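Local coordinates for protein xyloglucan-specific endo-beta-1,4-glucanase (Uncultured bacterium, PDB 4W88) that hydrolyses internal beta-1,4-glucosidic bonds in the backbone of xyloglucan, a plant cell-wall polysaccharide, as a family 5 glycoside hydrolase, at residues Ile12-Asn17 with Arg53-Ile58; Ala57-Val62 with Tyr97-Thr102; Cys301-Asn306 with Phe316-Arg321. The protein carries 1 engineered substitution. One frame throughout, in Å; residues are numbered along the deposited sequence.

Interaction 1 of 3, residues Ile12-Asn17 with Arg53-Ile58; sequences INIGWN and RGFNAI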
loop_
_atom_site.group_PDB
_atom_site.type_symbol
_atom_site.label_atom_id
_atom_site.label_comp_id
_atom_site.label_asym_id
_atom_site.label_seq_id
_atom_site.Cartn_x
_atom_site.Cartn_y
_atom_site.Cartn_z
ATOM N N ILE A 12 -6.382 11.728 8.010
ATOM C CA ILE A 12 -6.859 10.999 6.844
ATOM C C ILE A 12 -8.322 10.597 7.078
ATOM O O ILE A 12 -8.657 10.028 8.108
ATOM C CB ILE A 12 -6.009 9.729 6.605
ATOM C CG1 ILE A 12 -4.604 10.126 6.285
ATOM C CG2 ILE A 12 -6.637 8.886 5.505
ATOM C CD1 ILE A 12 -3.609 8.985 6.157
ATOM N N ASN A 13 -9.158 10.848 6.090
ATOM C CA ASN A 13 -10.516 10.284 6.050
ATOM C C ASN A 13 -10.388 8.816 5.658
ATOM O O ASN A 13 -10.593 7.921 6.473
ATOM C CB ASN A 13 -11.424 11.051 5.070
ATOM C CG ASN A 13 -12.825 10.461 5.004
ATOM O OD1 ASN A 13 -13.291 9.817 5.969
ATOM N ND2 ASN A 13 -13.512 10.678 3.881
ATOM N N ILE A 14 -10.064 8.618 4.409
ATOM C CA ILE A 14 -9.867 7.293 3.820
ATOM C C ILE A 14 -8.965 7.529 2.592
ATOM O O ILE A 14 -8.974 8.615 2.003
ATOM C CB ILE A 14 -11.192 6.562 3.541
ATOM C CG1 ILE A 14 -10.982 5.108 3.105
ATOM C CG2 ILE A 14 -12.071 7.262 2.529
ATOM C CD1 ILE A 14 -12.217 4.274 3.267
ATOM N N GLY A 15 -8.188 6.520 2.234
ATOM C CA GLY A 15 -7.292 6.618 1.103
ATOM C C GLY A 15 -7.631 5.776 -0.120
ATOM O O GLY A 15 -8.521 4.948 -0.133
ATOM N N TRP A 16 -6.848 6.025 -1.143
ATOM C CA TRP A 16 -7.114 5.503 -2.511
ATOM C C TRP A 16 -5.827 5.209 -3.205
ATOM O O TRP A 16 -4.890 6.013 -3.101
ATOM C CB TRP A 16 -7.938 6.544 -3.287
ATOM C CG TRP A 16 -8.345 6.194 -4.647
ATOM C CD1 TRP A 16 -9.509 5.630 -5.004
ATOM C CD2 TRP A 16 -7.642 6.467 -5.876
ATOM N NE1 TRP A 16 -9.588 5.522 -6.356
ATOM C CE2 TRP A 16 -8.415 5.987 -6.912
ATOM C CE3 TRP A 16 -6.399 7.013 -6.189
ATOM C CZ2 TRP A 16 -8.018 6.113 -8.250
ATOM C CZ3 TRP A 16 -5.995 7.093 -7.513
ATOM C CH2 TRP A 16 -6.797 6.639 -8.518
ATOM N N ASN A 17 -5.715 4.040 -3.825
ATOM C CA ASN A 17 -4.482 3.655 -4.525
ATOM C C ASN A 17 -4.636 3.945 -6.034
ATOM O O ASN A 17 -5.603 3.507 -6.695
ATOM C CB ASN A 17 -4.179 2.128 -4.464
ATOM C CG ASN A 17 -3.549 1.661 -3.187
ATOM O OD1 ASN A 17 -2.325 1.503 -3.114
ATOM N ND2 ASN A 17 -4.354 1.433 -2.163
ATOM N N ARG A 53 -13.751 13.761 -3.874
ATOM C CA ARG A 53 -14.854 12.821 -3.501
ATOM C C ARG A 53 -14.721 12.540 -2.037
ATOM O O ARG A 53 -15.621 11.983 -1.426
ATOM C CB ARG A 53 -14.741 11.514 -4.317
ATOM C CG ARG A 53 -15.946 10.576 -4.306
ATOM C CD ARG A 53 -17.198 11.222 -4.938
ATOM N NE ARG A 53 -18.182 10.236 -5.317
ATOM C CZ ARG A 53 -19.047 9.726 -4.504
ATOM N NH1 ARG A 53 -19.096 10.067 -3.228
ATOM N NH2 ARG A 53 -19.825 8.781 -4.950
ATOM N N GLY A 54 -13.562 12.841 -1.440
ATOM C CA GLY A 54 -13.352 12.523 -0.045
ATOM C C GLY A 54 -12.168 11.639 0.323
ATOM O O GLY A 54 -11.916 11.383 1.507
ATOM N N PHE A 55 -11.482 11.126 -0.694
ATOM C CA PHE A 55 -10.260 10.363 -0.458
ATOM C C PHE A 55 -9.138 11.368 -0.404
ATOM O O PHE A 55 -8.558 11.741 -1.438
ATOM C CB PHE A 55 -10.005 9.384 -1.578
ATOM C CG PHE A 55 -11.056 8.298 -1.751
ATOM C CD1 PHE A 55 -11.001 7.098 -1.021
ATOM C CD2 PHE A 55 -11.992 8.399 -2.761
ATOM C CE1 PHE A 55 -11.898 6.085 -1.304
ATOM C CE2 PHE A 55 -12.881 7.373 -3.034
ATOM C CZ PHE A 55 -12.863 6.236 -2.284
ATOM N N ASN A 56 -8.831 11.826 0.815
ATOM C CA ASN A 56 -7.800 12.887 0.951
ATOM C C ASN A 56 -6.370 12.338 1.122
ATOM O O ASN A 56 -5.438 13.069 1.454
ATOM C CB ASN A 56 -8.113 13.900 2.061
ATOM C CG ASN A 56 -8.065 13.295 3.430
ATOM O OD1 ASN A 56 -8.435 12.136 3.642
ATOM N ND2 ASN A 56 -7.559 14.086 4.379
ATOM N N ALA A 57 -6.224 11.038 0.938
ATOM C CA ALA A 57 -4.947 10.370 1.010
ATOM C C ALA A 57 -4.865 9.473 -0.199
ATOM O O ALA A 57 -5.853 8.809 -0.596
ATOM C CB ALA A 57 -4.862 9.560 2.295
ATOM N N ILE A 58 -3.685 9.427 -0.786
ATOM C CA ILE A 58 -3.427 8.647 -2.021
ATOM C C ILE A 58 -2.146 7.832 -1.795
ATOM O O ILE A 58 -1.115 8.354 -1.363
ATOM C CB ILE A 58 -3.300 9.554 -3.289
ATOM C CG1 ILE A 58 -3.132 8.734 -4.551
ATOM C CG2 ILE A 58 -2.210 10.635 -3.146
ATOM C CD1 ILE A 58 -3.297 9.557 -5.825
#
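Asn-13 bonds to Asn-56 and Gly-54 through two nitrogens. Its backbone N gives a hydrogen bond to OD1 of Asn-56 at 2.9 Å, in the carbonyl plane and on a lone pair. With CG anti to the backbone N (chi1 179°), its own amide turns to the loop beyond helix 44-53, where Asn-13 ND2 reaches Gly-54 O at 2.9 Å, tilted from the carbonyl plane. Gly-54 closes that helix in a Schellman motif; its positive phi suits a residue without a side chain.

The edge of Trp-16 is turned to the face of Phe-55, with CD1 over the centre of the ring and planes 54° apart. Ile-14 CG2 touches Phe-55 CD1 at 3.7 Å, and Ile-12 CG2 meets Ala-57 CB at 3.7 Å. Trp-16 and Ile-58 run alongside each other, CZ3 to CD1 4.0 Å. The indole NE1 is hydrogen-bonded to Asp-305.

Between the parallel strands, Trp-16 N to Ala-57 O is a weak hydrogen bond, supplemented by a CA-H...O contact from Ile-58 to Trp-16 O.

The chemistry thus divides: asparagine amides fasten the loops leading into the first two barrel strands, while apolar side chains and the Trp-16/Phe-55 pair make up the buried remainder.

Interaction 2 of 3, residues Ala57-Val62 with Tyr97-Thr102; sequences AIRIPV and YIILDT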
loop_
_atom_site.group_PDB
_atom_site.type_symbol
_atom_site.label_atom_id
_atom_site.label_comp_id
_atom_site.label_asym_id
_atom_site.label_seq_id
_atom_site.Cartn_x
_atom_site.Cartn_y
_atom_site.Cartn_z
ATOM N N ALA A 57 -6.224 11.038 0.938
ATOM C CA ALA A 57 -4.947 10.370 1.010
ATOM C C ALA A 57 -4.865 9.473 -0.199
ATOM O O ALA A 57 -5.853 8.809 -0.596
ATOM C CB ALA A 57 -4.862 9.560 2.295
ATOM N N ILE A 58 -3.685 9.427 -0.786
ATOM C CA ILE A 58 -3.427 8.647 -2.021
ATOM C C ILE A 58 -2.146 7.832 -1.795
ATOM O O ILE A 58 -1.115 8.354 -1.363
ATOM C CB ILE A 58 -3.300 9.554 -3.289
ATOM C CG1 ILE A 58 -3.132 8.734 -4.551
ATOM C CG2 ILE A 58 -2.210 10.635 -3.146
ATOM C CD1 ILE A 58 -3.297 9.557 -5.825
ATOM N N ARG A 59 -2.229 6.548 -2.156
ATOM C CA ARG A 59 -1.088 5.669 -2.229
ATOM C C ARG A 59 -0.720 5.580 -3.749
ATOM O O ARG A 59 -1.593 5.318 -4.595
ATOM C CB ARG A 59 -1.349 4.325 -1.587
ATOM C CG ARG A 59 -0.180 3.355 -1.698
ATOM C CD ARG A 59 -0.462 2.226 -0.706
ATOM N NE ARG A 59 0.502 1.140 -0.513
ATOM C CZ ARG A 59 0.450 -0.033 -1.104
ATOM N NH1 ARG A 59 -0.379 -0.297 -2.088
ATOM N NH2 ARG A 59 1.220 -0.992 -0.620
ATOM N N ILE A 60 0.577 5.824 -4.030
ATOM C CA ILE A 60 1.117 5.818 -5.364
ATOM C C ILE A 60 2.072 4.667 -5.438
ATOM O O ILE A 60 3.266 4.760 -5.049
ATOM C CB ILE A 60 1.838 7.134 -5.662
ATOM C CG1 ILE A 60 0.849 8.330 -5.503
ATOM C CG2 ILE A 60 2.431 7.142 -7.069
ATOM C CD1 ILE A 60 1.425 9.719 -5.486
ATOM N N PRO A 61 1.554 3.509 -5.864
ATOM C CA PRO A 61 2.454 2.360 -5.988
ATOM C C PRO A 61 3.344 2.524 -7.201
ATOM O O PRO A 61 2.886 2.913 -8.272
ATOM C CB PRO A 61 1.498 1.205 -6.159
ATOM C CG PRO A 61 0.245 1.798 -6.688
ATOM C CD PRO A 61 0.158 3.183 -6.164
ATOM N N VAL A 62 4.613 2.182 -7.024
ATOM C CA VAL A 62 5.595 2.360 -8.075
ATOM C C VAL A 62 6.500 1.122 -8.158
ATOM O O VAL A 62 7.049 0.698 -7.143
ATOM C CB VAL A 62 6.487 3.564 -7.864
ATOM C CG1 VAL A 62 7.401 3.760 -9.035
ATOM C CG2 VAL A 62 5.672 4.836 -7.677
ATOM N N TYR A 97 -2.516 13.681 1.883
ATOM C CA TYR A 97 -1.623 12.711 2.501
ATOM C C TYR A 97 -1.243 11.713 1.419
ATOM O O TYR A 97 -2.096 11.301 0.618
ATOM C CB TYR A 97 -2.284 12.080 3.740
ATOM C CG TYR A 97 -2.482 13.135 4.815
ATOM C CD1 TYR A 97 -3.601 14.021 4.812
ATOM C CD2 TYR A 97 -1.492 13.349 5.726
ATOM C CE1 TYR A 97 -3.661 15.055 5.717
ATOM C CE2 TYR A 97 -1.567 14.340 6.670
ATOM C CZ TYR A 97 -2.623 15.192 6.661
ATOM O OH TYR A 97 -2.585 16.218 7.592
ATOM N N ILE A 98 0.005 11.262 1.445
ATOM C CA ILE A 98 0.554 10.507 0.336
ATOM C C ILE A 98 1.378 9.334 0.844
ATOM O O ILE A 98 2.207 9.542 1.757
ATOM C CB ILE A 98 1.459 11.375 -0.568
ATOM C CG1 ILE A 98 0.725 12.648 -0.971
ATOM C CG2 ILE A 98 1.917 10.576 -1.795
ATOM C CD1 ILE A 98 1.623 13.746 -1.526
ATOM N N ILE A 99 1.248 8.199 0.206
ATOM C CA ILE A 99 2.207 7.131 0.387
ATOM C C ILE A 99 2.850 6.810 -0.920
ATOM O O ILE A 99 2.181 6.506 -1.871
ATOM C CB ILE A 99 1.583 5.847 0.989
ATOM C CG1 ILE A 99 0.981 6.110 2.375
ATOM C CG2 ILE A 99 2.560 4.689 0.951
ATOM C CD1 ILE A 99 0.169 4.900 2.892
ATOM N N LEU A 100 4.177 6.864 -0.917
ATOM C CA LEU A 100 5.019 6.368 -2.013
ATOM C C LEU A 100 5.630 5.011 -1.599
ATOM O O LEU A 100 6.274 4.931 -0.552
ATOM C CB LEU A 100 6.184 7.307 -2.263
ATOM C CG LEU A 100 7.152 6.931 -3.364
ATOM C CD1 LEU A 100 6.488 6.821 -4.729
ATOM C CD2 LEU A 100 8.325 7.931 -3.334
ATOM N N ASP A 101 5.404 3.957 -2.392
ATOM C CA ASP A 101 6.027 2.686 -2.109
ATOM C C ASP A 101 7.056 2.261 -3.161
ATOM O O ASP A 101 7.292 2.991 -4.136
ATOM C CB ASP A 101 4.988 1.582 -1.870
ATOM C CG ASP A 101 4.417 0.915 -3.128
ATOM O OD1 ASP A 101 4.866 1.169 -4.231
ATOM O OD2 ASP A 101 3.491 0.005 -2.904
ATOM N N THR A 102 7.679 1.102 -2.928
ATOM C CA THR A 102 8.152 0.259 -4.036
ATOM C C THR A 102 7.122 -0.883 -4.124
ATOM O O THR A 102 6.539 -1.294 -3.104
ATOM C CB THR A 102 9.575 -0.283 -3.834
ATOM O OG1 THR A 102 9.636 -1.354 -2.841
ATOM C CG2 THR A 102 10.559 0.796 -3.519
#
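Arg-59 offers one face of its guanidinium to Asp-101, whose OD2 sits 3.4 Å from Arg-59 NH2. The guanidinium and carboxylate planes are 76° apart, and no N-H points at the oxygen, leaving a salt bridge of charges alone. The N-H groups of Arg-59 serve others: NE pairs with Glu-145, NH1 with Glu-271 and Asn-17, and NH2 with Asn-148. A long, extended arginine suits this place, since its stem packs CG against Ile-99 CG2 (4.0 Å) while its head spans several acceptors. The side chain lies about 5 Å from a bound TRIS, consistent with bordering the substrate pocket.

Asp-101 holds CG between its backbone N and carbonyl carbon (chi1 83°), which brings the carboxylate over the neighbouring strand. OD1 takes the N-H of Val-62 at 3.0 Å, continuing the pairing with a side chain, while OD2 is also hydrogen-bonded to His-103.

Upstream, the parallel ladder is regular. Ile-58 N bonds to Tyr-97 O, Ile-99 N to Ile-58 O at 2.8 Å, and Ile-60 N to Ile-99 O almost straight (174°). On the face opposite Arg-59, branched aliphatic groups interlock: Ile-60 CD1 on Ile-98 CG2 (3.8 Å), and Val-62 CG2 on Leu-100 CD1 (3.6 Å).

These are the second and third strands of the closed TIM barrel, joined by a beta-alpha-beta crossover. Ile-58 and Ile-98 pack on Ala-91 of the connecting helix 78-92, and Val-62 on its Trp-80. Inside the barrel, Arg-59 and Ile-99 touch Phe-302 of strand 300-305, and Asp-101 borders Glu-145 of strand 142-145.

Interaction 3 of 3, residues Cys301-Asn306 with Phe316-Arg321; sequences CFIWDN and FGLLNR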
loop_
_atom_site.group_PDB
_atom_site.type_symbol
_atom_site.label_atom_id
_atom_site.label_comp_id
_atom_site.label_asym_id
_atom_site.label_seq_id
_atom_site.Cartn_x
_atom_site.Cartn_y
_atom_site.Cartn_z
ATOM N N CYS A 301 -7.415 3.148 6.184
ATOM C CA CYS A 301 -7.176 2.239 5.092
ATOM C C CYS A 301 -7.125 3.003 3.782
ATOM O O CYS A 301 -7.655 4.134 3.645
ATOM C CB CYS A 301 -8.261 1.131 5.031
ATOM S SG CYS A 301 -9.926 1.636 4.697
ATOM N N PHE A 302 -6.504 2.325 2.809
ATOM C CA PHE A 302 -6.394 2.787 1.444
ATOM C C PHE A 302 -6.991 1.746 0.505
ATOM O O PHE A 302 -6.564 0.581 0.501
ATOM C CB PHE A 302 -4.914 3.011 1.069
ATOM C CG PHE A 302 -4.240 4.178 1.726
ATOM C CD1 PHE A 302 -3.999 4.191 3.111
ATOM C CD2 PHE A 302 -3.847 5.284 0.988
ATOM C CE1 PHE A 302 -3.388 5.281 3.719
ATOM C CE2 PHE A 302 -3.243 6.368 1.615
ATOM C CZ PHE A 302 -3.043 6.393 2.961
ATOM N N ILE A 303 -7.939 2.157 -0.323
ATOM C CA ILE A 303 -8.683 1.218 -1.179
ATOM C C ILE A 303 -7.915 1.001 -2.481
ATOM O O ILE A 303 -7.435 1.955 -3.102
ATOM C CB ILE A 303 -10.123 1.777 -1.454
ATOM C CG1 ILE A 303 -10.828 2.136 -0.169
ATOM C CG2 ILE A 303 -10.901 0.786 -2.307
ATOM C CD1 ILE A 303 -10.810 0.994 0.895
ATOM N N TRP A 304 -7.763 -0.266 -2.885
ATOM C CA TRP A 304 -7.134 -0.593 -4.140
ATOM C C TRP A 304 -8.047 -0.280 -5.367
ATOM O O TRP A 304 -9.198 -0.760 -5.434
ATOM C CB TRP A 304 -6.758 -2.069 -4.165
ATOM C CG TRP A 304 -6.017 -2.381 -5.439
ATOM C CD1 TRP A 304 -6.440 -3.152 -6.500
ATOM C CD2 TRP A 304 -4.663 -1.974 -5.734
ATOM N NE1 TRP A 304 -5.460 -3.178 -7.469
ATOM C CE2 TRP A 304 -4.344 -2.497 -7.009
ATOM C CE3 TRP A 304 -3.723 -1.218 -5.048
ATOM C CZ2 TRP A 304 -3.107 -2.247 -7.628
ATOM C CZ3 TRP A 304 -2.524 -1.014 -5.619
ATOM C CH2 TRP A 304 -2.211 -1.510 -6.882
ATOM N N ASP A 305 -7.587 0.598 -6.265
ATOM C CA ASP A 305 -8.322 0.970 -7.432
ATOM C C ASP A 305 -7.467 0.833 -8.680
ATOM O O ASP A 305 -6.588 1.653 -8.964
ATOM C CB ASP A 305 -8.908 2.383 -7.288
ATOM C CG ASP A 305 -9.831 2.768 -8.441
ATOM O OD1 ASP A 305 -9.754 2.131 -9.554
ATOM O OD2 ASP A 305 -10.662 3.719 -8.233
ATOM N N ASN A 306 -7.805 -0.217 -9.458
ATOM C CA ASN A 306 -7.086 -0.507 -10.695
ATOM C C ASN A 306 -7.714 -0.048 -12.003
ATOM O O ASN A 306 -7.222 -0.406 -13.106
ATOM C CB ASN A 306 -6.712 -2.008 -10.756
ATOM C CG ASN A 306 -7.922 -2.908 -10.724
ATOM O OD1 ASN A 306 -9.041 -2.402 -10.840
ATOM N ND2 ASN A 306 -7.707 -4.202 -10.685
ATOM N N PHE A 316 -11.668 -4.162 -9.277
ATOM C CA PHE A 316 -11.523 -3.230 -8.112
ATOM C C PHE A 316 -11.734 -1.736 -8.486
ATOM O O PHE A 316 -11.629 -0.833 -7.640
ATOM C CB PHE A 316 -10.137 -3.399 -7.595
ATOM C CG PHE A 316 -9.924 -4.643 -6.730
ATOM C CD1 PHE A 316 -10.556 -4.784 -5.538
ATOM C CD2 PHE A 316 -9.059 -5.614 -7.133
ATOM C CE1 PHE A 316 -10.362 -5.833 -4.689
ATOM C CE2 PHE A 316 -8.808 -6.708 -6.323
ATOM C CZ PHE A 316 -9.476 -6.848 -5.100
ATOM N N GLY A 317 -11.989 -1.458 -9.772
ATOM C CA GLY A 317 -12.149 -0.123 -10.207
ATOM C C GLY A 317 -13.270 0.676 -9.501
ATOM O O GLY A 317 -14.396 0.171 -9.319
ATOM N N LEU A 318 -12.951 1.923 -9.154
ATOM C CA LEU A 318 -13.933 2.848 -8.559
ATOM C C LEU A 318 -14.067 4.126 -9.351
ATOM O O LEU A 318 -15.198 4.569 -9.620
ATOM C CB LEU A 318 -13.686 3.135 -7.088
ATOM C CG LEU A 318 -13.592 1.937 -6.174
ATOM C CD1 LEU A 318 -13.114 2.311 -4.758
ATOM C CD2 LEU A 318 -14.977 1.299 -6.068
ATOM N N LEU A 319 -12.919 4.710 -9.681
ATOM C CA LEU A 319 -12.856 5.903 -10.517
ATOM C C LEU A 319 -12.679 5.539 -11.994
ATOM O O LEU A 319 -11.692 4.941 -12.369
ATOM C CB LEU A 319 -11.780 6.852 -10.051
ATOM C CG LEU A 319 -11.580 8.093 -10.947
ATOM C CD1 LEU A 319 -12.913 8.916 -10.972
ATOM C CD2 LEU A 319 -10.364 8.896 -10.485
ATOM N N ASN A 320 -13.651 5.918 -12.825
ATOM C CA ASN A 320 -13.491 5.822 -14.279
ATOM C C ASN A 320 -12.597 6.989 -14.704
ATOM O O ASN A 320 -13.058 8.144 -14.829
ATOM C CB ASN A 320 -14.821 5.818 -15.025
ATOM C CG ASN A 320 -14.631 5.653 -16.516
ATOM O OD1 ASN A 320 -13.566 5.979 -17.074
ATOM N ND2 ASN A 320 -15.657 5.186 -17.177
ATOM N N ARG A 321 -11.306 6.710 -14.834
ATOM C CA ARG A 321 -10.346 7.815 -14.940
ATOM C C ARG A 321 -10.506 8.628 -16.240
ATOM O O ARG A 321 -10.301 9.855 -16.234
ATOM C CB ARG A 321 -8.942 7.255 -14.850
ATOM C CG ARG A 321 -8.603 6.594 -13.542
ATOM C CD ARG A 321 -7.184 6.121 -13.491
ATOM N NE ARG A 321 -7.015 5.204 -12.374
ATOM C CZ ARG A 321 -5.893 4.528 -12.179
ATOM N NH1 ARG A 321 -4.854 4.787 -12.962
ATOM N NH2 ARG A 321 -5.822 3.561 -11.292
HETATM O O HOH W 1 -11.745 -1.420 -5.002
HETATM O O HOH W 2 -9.394 4.149 -11.249
#
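Trp-304 and Phe-316 meet at nearly a right angle, their planes 87° apart. The pyrrole edge of the indole is turned to the face of the phenyl ring in an offset edge-to-face pair, with Trp-304 CD1 3.6 Å from Phe-316 CD2. Flat, apolar rings suit the place, for Phe-316 also meets Tyr-225 and Tyr-232, both lining the glycan pocket, and the side chain of Trp-304 comes within about 3 Å of a bound TRIS. A water donates to both Trp-304 O and Phe-316 O at 2.7 Å, supplying hydrogens that two neighbouring acceptors cannot give each other.

Asp-305 has CG anti to its backbone N (chi1 -174°), which swings the carboxylate against the turn 317-319. OD2 uses its syn lone pair for Leu-319 N at 2.9 Å, and both oxygens receive weak bonds from Leu-318 N. OD2 is also bonded to Trp-16 NE1, and OD1 to Asn-307 N. A second water donates to Asp-305 OD1 and Leu-319 O and accepts from Arg-321 NE at 2.8 Å. An alanine in place of Asp-305 would probably leave the N-H groups of Leu-318 and Leu-319 and the indole N-H of Trp-16 without their acceptor, setting the turn freer to move.

Asp-305 O lies in the plane of the Arg-321 guanidinium, at its edge, and takes a weak bond from NH2 at 3.1 Å; Thr-21 and Gly-19 also hold this head. Ile-303 CG2 and Leu-318 CD1 touch at 3.6 Å, their chains crossing squarely.

The contact ties the C-terminal end of the eighth barrel strand to the loop and short hairpin strand 319-320 that follow. Leu-318 packs on Val-332 and Tyr-335 of helix 329-336, Arg-321 lies on strand 15-18, and Trp-304 touches Glu-271 of strand 267-272.

All three interactions belong to one closed eight-stranded parallel barrel. Interactions 1 and 2 share Ala-57 and Ile-58 on strand 57-60 and follow directly along the chain, joining strands 15-18, 57-60 and 97-101 in order. Interaction 3 comes much later, on strand 300-305, yet barrel closure sets that strand beside 15-18. Centres lie about 11 Å apart between interactions 1 and 2 and between 1 and 3, and about 13 Å between 2 and 3, where Phe-302 crosses the interior to the second and third strands. Hydrogen bonds from Asn-17 N to Ile-303 O and Trp-16 NE1 to Asp-305 OD2 join first and last strands beneath the end holding the sugar-binding cleft.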